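Local coordinates for protein thiamine-monophosphate kinase (Aquifex aeolicus, PDB 1VQV) that catalyses the ATP-dependent phosphorylation of thiamine monophosphate to thiamine diphosphate, the active form of vitamin B1, and works as a homodimer, at residues T42-E47 against K125-S129. Residues are numbered along the deposited sequence; the frame is centred on the assembly and turned at random.
Sequences TDVLNE and KIGIS
Leu45 and Ile128 form a hydrogen-bonded antiparallel pair where strands 38-46 and 127-136 run side by side in the mixed sheet, four-stranded within this chain, of the PurM-like N-terminal domain. Leu45 N donates to Ile128 O (2.8 Å), and Ile128 N returns a bond to Leu45 O. Their side chains share one sheet face, touching CB to CB at 4.0 Å, and Ile128 continues onto Val60 and Ala64 of helix 57-73. The other face carries Val44, Asn46 and Ser129 and meets the second subunit; there Ser129 OG is hydrogen-bonded to Ser129 OG of that subunit. Asp43, a magnesium ligand like Thr42, continues the pairing through backbone bonding with Val130; strand 38-46 is outermost within this chain.

Just past the last strand pair, the Glu47 side chain adds a bond to those of the backbone. With CG anti to its own N (chi1 -169°) and the chain extended beyond, the carboxylate reaches Ile126, whose N-H meets the anti side of Glu47 OE1 at 3.1 Å, 15° out of the carboxylate plane. Arg53 forms a salt bridge with the same oxygen. Lys125 crosses the glutamate at about a right angle, laying its CD 3.2 Å from Glu47 OE1, while its NZ stays beyond salt-bridge distance. Replacing this glutamate by an alanine takes OE1 away and would probably leave Ile126 N and the Arg53 guanidinium without their shared acceptor. Glu47 N donates to Ile126 O (2.8 Å), and one water donates to Asn46 OD1 at 3.0 Å and, weakly, to that same Ile126 O.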
ATOM      1  N   THR B  42      -2.550   5.394   3.018  1.00 55.59           N
ATOM      2  CA  THR B  42      -3.018   4.062   2.644  1.00 57.69           C
ATOM      3  C   THR B  42      -4.409   3.835   3.251  1.00 57.72           C
ATOM      4  O   THR B  42      -4.722   4.363   4.317  1.00 58.13           O
ATOM      5  CB  THR B  42      -2.046   2.927   3.127  1.00 56.95           C
ATOM      6  OG1 THR B  42      -2.618   1.652   2.815  1.00 58.52           O
ATOM      7  CG2 THR B  42      -1.799   2.999   4.632  1.00 57.50           C
ATOM      8  N   ASP B  43      -5.250   3.086   2.542  1.00 58.58           N
ATOM      9  CA  ASP B  43      -6.585   2.748   3.023  1.00 59.87           C
ATOM     10  C   ASP B  43      -6.921   1.361   2.485  1.00 58.42           C
ATOM     11  O   ASP B  43      -6.288   0.880   1.536  1.00 56.91           O
ATOM     12  CB  ASP B  43      -7.630   3.764   2.552  1.00 64.18           C
ATOM     13  CG  ASP B  43      -7.929   3.652   1.067  1.00 69.74           C
ATOM     14  OD1 ASP B  43      -6.957   3.577   0.283  1.00 72.31           O
ATOM     15  OD2 ASP B  43      -9.127   3.647   0.676  1.00 72.51           O
ATOM     16  N   VAL B  44      -7.907   0.711   3.093  1.00 56.40           N
ATOM     17  CA  VAL B  44      -8.277  -0.618   2.648  1.00 54.38           C
ATOM     18  C   VAL B  44      -9.780  -0.837   2.603  1.00 54.77           C
ATOM     19  O   VAL B  44     -10.526  -0.322   3.434  1.00 55.38           O
ATOM     20  CB  VAL B  44      -7.590  -1.703   3.538  1.00 54.00           C
ATOM     21  CG1 VAL B  44      -8.014  -1.566   4.977  1.00 53.51           C
ATOM     22  CG2 VAL B  44      -7.900  -3.098   3.007  1.00 54.25           C
ATOM     23  N   LEU B  45     -10.217  -1.585   1.598  1.00 53.52           N
ATOM     24  CA  LEU B  45     -11.620  -1.927   1.426  1.00 53.14           C
ATOM     25  C   LEU B  45     -11.647  -3.444   1.320  1.00 54.18           C
ATOM     26  O   LEU B  45     -11.079  -4.025   0.395  1.00 54.86           O
ATOM     27  CB  LEU B  45     -12.206  -1.291   0.151  1.00 52.03           C
ATOM     28  CG  LEU B  45     -12.227   0.245   0.084  1.00 53.16           C
ATOM     29  CD1 LEU B  45     -13.105   0.729  -1.067  1.00 51.71           C
ATOM     30  CD2 LEU B  45     -12.760   0.789   1.397  1.00 51.71           C
ATOM     31  N   ASN B  46     -12.265  -4.094   2.297  1.00 54.29           N
ATOM     32  CA  ASN B  46     -12.337  -5.538   2.266  1.00 53.28           C
ATOM     33  C   ASN B  46     -13.759  -6.008   2.160  1.00 55.04           C
ATOM     34  O   ASN B  46     -14.646  -5.549   2.894  1.00 52.97           O
ATOM     35  CB  ASN B  46     -11.693  -6.162   3.501  1.00 52.38           C
ATOM     36  CG  ASN B  46     -10.201  -5.964   3.535  1.00 52.62           C
ATOM     37  OD1 ASN B  46      -9.507  -6.216   2.555  1.00 53.96           O
ATOM     38  ND2 ASN B  46      -9.695  -5.506   4.669  1.00 54.00           N
ATOM     39  N   GLU B  47     -13.956  -6.933   1.226  1.00 55.71           N
ATOM     40  CA  GLU B  47     -15.249  -7.527   0.990  1.00 56.66           C
ATOM     41  C   GLU B  47     -15.796  -8.068   2.305  1.00 56.65           C
ATOM     42  O   GLU B  47     -15.059  -8.623   3.120  1.00 54.80           O
ATOM     43  CB  GLU B  47     -15.125  -8.674  -0.004  1.00 57.57           C
ATOM     44  CG  GLU B  47     -16.478  -9.148  -0.494  1.00 60.35           C
ATOM     45  CD  GLU B  47     -16.427 -10.471  -1.219  1.00 61.37           C
ATOM     46  OE1 GLU B  47     -15.373 -10.823  -1.789  1.00 62.80           O
ATOM     47  OE2 GLU B  47     -17.468 -11.152  -1.224  1.00 63.87           O
ATOM     48  N   LYS B 125     -11.135 -13.888  -0.548  1.00 62.71           N
ATOM     49  CA  LYS B 125     -12.055 -12.742  -0.673  1.00 61.58           C
ATOM     50  C   LYS B 125     -11.412 -11.459  -1.272  1.00 59.57           C
ATOM     51  O   LYS B 125     -10.180 -11.299  -1.286  1.00 60.08           O
ATOM     52  CB  LYS B 125     -12.677 -12.420   0.697  1.00 61.83           C
ATOM     53  CG  LYS B 125     -13.775 -13.383   1.151  1.00 62.10           C
ATOM     54  CD  LYS B 125     -14.950 -13.353   0.188  1.00 64.46           C
ATOM     55  CE  LYS B 125     -16.096 -14.269   0.623  1.00 65.34           C
ATOM     56  NZ  LYS B 125     -16.701 -13.869   1.927  1.00 65.78           N
ATOM     57  N   ILE B 126     -12.250 -10.548  -1.766  1.00 55.75           N
ATOM     58  CA  ILE B 126     -11.751  -9.314  -2.364  1.00 53.22           C
ATOM     59  C   ILE B 126     -11.178  -8.350  -1.322  1.00 52.77           C
ATOM     60  O   ILE B 126     -11.871  -7.903  -0.405  1.00 52.22           O
ATOM     61  CB  ILE B 126     -12.851  -8.585  -3.175  1.00 52.31           C
ATOM     62  CG1 ILE B 126     -13.374  -9.500  -4.285  1.00 52.34           C
ATOM     63  CG2 ILE B 126     -12.286  -7.313  -3.794  1.00 52.71           C
ATOM     64  CD1 ILE B 126     -14.638  -8.989  -5.013  1.00 52.32           C
ATOM     65  N   GLY B 127      -9.891  -8.064  -1.460  1.00 52.24           N
ATOM     66  CA  GLY B 127      -9.227  -7.149  -0.559  1.00 50.09           C
ATOM     67  C   GLY B 127      -8.644  -6.049  -1.421  1.00 48.15           C
ATOM     68  O   GLY B 127      -7.867  -6.333  -2.327  1.00 45.48           O
ATOM     69  N   ILE B 128      -9.036  -4.804  -1.163  1.00 46.44           N
ATOM     70  CA  ILE B 128      -8.531  -3.679  -1.929  1.00 45.94           C
ATOM     71  C   ILE B 128      -7.649  -2.840  -1.025  1.00 46.10           C
ATOM     72  O   ILE B 128      -8.079  -2.394   0.033  1.00 47.31           O
ATOM     73  CB  ILE B 128      -9.675  -2.809  -2.491  1.00 45.44           C
ATOM     74  CG1 ILE B 128     -10.642  -3.675  -3.294  1.00 45.96           C
ATOM     75  CG2 ILE B 128      -9.106  -1.749  -3.408  1.00 46.31           C
ATOM     76  CD1 ILE B 128     -11.792  -2.921  -3.894  1.00 48.33           C
ATOM     77  N   SER B 129      -6.406  -2.639  -1.446  1.00 45.65           N
ATOM     78  CA  SER B 129      -5.448  -1.869  -0.673  1.00 47.87           C
ATOM     79  C   SER B 129      -4.859  -0.801  -1.581  1.00 48.49           C
ATOM     80  O   SER B 129      -4.187  -1.111  -2.561  1.00 49.13           O
ATOM     81  CB  SER B 129      -4.357  -2.803  -0.137  1.00 49.05           C
ATOM     82  OG  SER B 129      -3.420  -2.118   0.670  1.00 50.92           O
TER
HETATM   83  O   HOH W   1     -10.123  -9.142   2.035  1.00 60.86           O